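Local coordinates for zona pellucida sperm-binding protein 1,Zona pellucida sperm-binding protein 1 (Gallus gallus, PDB 6GF6) that probably cross-links egg coat filaments as a homodimer, the part crystallised here being its ZP-N1 domain, at residues G18-L22 with Q103-P107. The protein carries 2 engineered substitutions. Residue numbers count along the deposited sequence, not the author numbering.
Engineered in segment 103-107: Q103 (natural residue Asn).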
loop_
_atom_site.group_PDB
_atom_site.type_symbol
_atom_site.label_atom_id
_atom_site.label_comp_id
_atom_site.label_asym_id
_atom_site.label_seq_id
_atom_site.Cartn_x
_atom_site.Cartn_y
_atom_site.Cartn_z
ATOM N N GLY B 18 -5.164 -7.844 -4.415
ATOM C CA GLY B 18 -5.687 -6.574 -4.853
ATOM C C GLY B 18 -5.328 -6.325 -6.298
ATOM O O GLY B 18 -4.920 -7.234 -7.021
ATOM N N MET B 19 -5.482 -5.070 -6.712
ATOM C CA MET B 19 -5.195 -4.659 -8.078
ATOM C C MET B 19 -4.536 -3.288 -8.059
ATOM O O MET B 19 -4.626 -2.546 -7.079
ATOM C CB MET B 19 -6.469 -4.630 -8.932
ATOM C CG MET B 19 -7.674 -4.057 -8.204
ATOM S SD MET B 19 -9.204 -4.180 -9.146
ATOM C CE MET B 19 -10.403 -4.243 -7.819
ATOM N N GLN B 20 -3.865 -2.959 -9.162
ATOM C CA GLN B 20 -3.195 -1.675 -9.298
ATOM C C GLN B 20 -3.411 -1.127 -10.701
ATOM O O GLN B 20 -3.416 -1.881 -11.676
ATOM C CB GLN B 20 -1.692 -1.781 -9.001
ATOM C CG GLN B 20 -0.921 -2.671 -9.958
ATOM C CD GLN B 20 0.579 -2.518 -9.813
ATOM O OE1 GLN B 20 1.061 -1.846 -8.901
ATOM N NE2 GLN B 20 1.327 -3.138 -10.718
ATOM N N LEU B 21 -3.591 0.189 -10.788
ATOM C CA LEU B 21 -3.776 0.915 -12.038
ATOM C C LEU B 21 -2.595 1.854 -12.240
ATOM O O LEU B 21 -2.317 2.694 -11.378
ATOM C CB LEU B 21 -5.098 1.684 -12.008
ATOM C CG LEU B 21 -5.484 2.580 -13.179
ATOM C CD1 LEU B 21 -5.495 1.823 -14.476
ATOM C CD2 LEU B 21 -6.854 3.153 -12.913
ATOM N N LEU B 22 -1.895 1.707 -13.364
ATOM C CA LEU B 22 -0.704 2.498 -13.651
ATOM C C LEU B 22 -0.978 3.439 -14.818
ATOM O O LEU B 22 -1.498 3.015 -15.854
ATOM C CB LEU B 22 0.492 1.600 -13.954
ATOM C CG LEU B 22 0.870 0.622 -12.839
ATOM C CD1 LEU B 22 0.059 -0.664 -12.934
ATOM C CD2 LEU B 22 2.356 0.323 -12.889
ATOM N N GLN B 103 -12.882 0.342 -15.902
ATOM C CA GLN B 103 -13.516 -0.689 -15.096
ATOM C C GLN B 103 -12.491 -1.799 -14.906
ATOM O O GLN B 103 -12.225 -2.571 -15.831
ATOM C CB GLN B 103 -14.788 -1.204 -15.769
ATOM C CG GLN B 103 -15.689 -2.014 -14.847
ATOM C CD GLN B 103 -16.933 -2.551 -15.543
ATOM O OE1 GLN B 103 -18.052 -2.385 -15.054
ATOM N NE2 GLN B 103 -16.739 -3.206 -16.681
ATOM N N MET B 104 -11.918 -1.875 -13.710
ATOM C CA MET B 104 -10.950 -2.912 -13.397
ATOM C C MET B 104 -11.710 -4.173 -13.011
ATOM O O MET B 104 -12.424 -4.196 -12.001
ATOM C CB MET B 104 -10.012 -2.450 -12.284
ATOM C CG MET B 104 -9.209 -1.200 -12.643
ATOM S SD MET B 104 -8.458 -0.361 -11.226
ATOM C CE MET B 104 -7.098 -1.441 -10.827
ATOM N N THR B 105 -11.561 -5.216 -13.821
ATOM C CA THR B 105 -12.254 -6.481 -13.635
ATOM C C THR B 105 -11.213 -7.553 -13.355
ATOM O O THR B 105 -10.289 -7.752 -14.150
ATOM C CB THR B 105 -13.087 -6.830 -14.871
ATOM O OG1 THR B 105 -14.009 -5.769 -15.138
ATOM C CG2 THR B 105 -13.863 -8.111 -14.655
ATOM N N CYS B 106 -11.344 -8.216 -12.211
ATOM C CA CYS B 106 -10.360 -9.192 -11.785
ATOM C C CYS B 106 -11.071 -10.453 -11.319
ATOM O O CYS B 106 -12.186 -10.378 -10.787
ATOM C CB CYS B 106 -9.464 -8.642 -10.666
ATOM S SG CYS B 106 -8.379 -7.296 -11.225
ATOM N N PRO B 107 -10.483 -11.622 -11.551
ATOM C CA PRO B 107 -11.186 -12.864 -11.229
ATOM C C PRO B 107 -11.390 -13.021 -9.733
ATOM O O PRO B 107 -10.597 -12.551 -8.916
ATOM C CB PRO B 107 -10.259 -13.948 -11.787
ATOM C CG PRO B 107 -8.914 -13.329 -11.778
ATOM C CD PRO B 107 -9.123 -11.874 -12.058
#
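Sulfur-rich hydrophobic packing joins the facing sheets of this β-sandwich, where contacting side chains of strand segments 18-22 and 103-107 are buried between the sheets. The two segments run roughly antiparallel, at 147°, but their axes come no closer than 8.8 Å and no hydrogen bond links them; side chains fill the gap. M19 and L21, alternating along one strand, point toward M104 and C106 on the other. The M19 SD atom lies 3.7 Å from M104 CB and 3.8 Å from C106 SG, so its thioether sits against both residues. M104 reaches back across the gap until its CE rests 3.7 Å from the Q20 C atom and 3.9 Å from L21 CB, touching backbone as well as side chain. Q20 turns away, its NE2 hydrogen-bonded to D13 on the adjacent strand and its side chain packed on F39 of the second subunit. C106 is disulfide-bonded to C14 of strand 9-14, joining the two sheets covalently; a hydrophobic core between β-sheets, pinned by such a bridge, is characteristic of the immunoglobulin-like ZP-N fold.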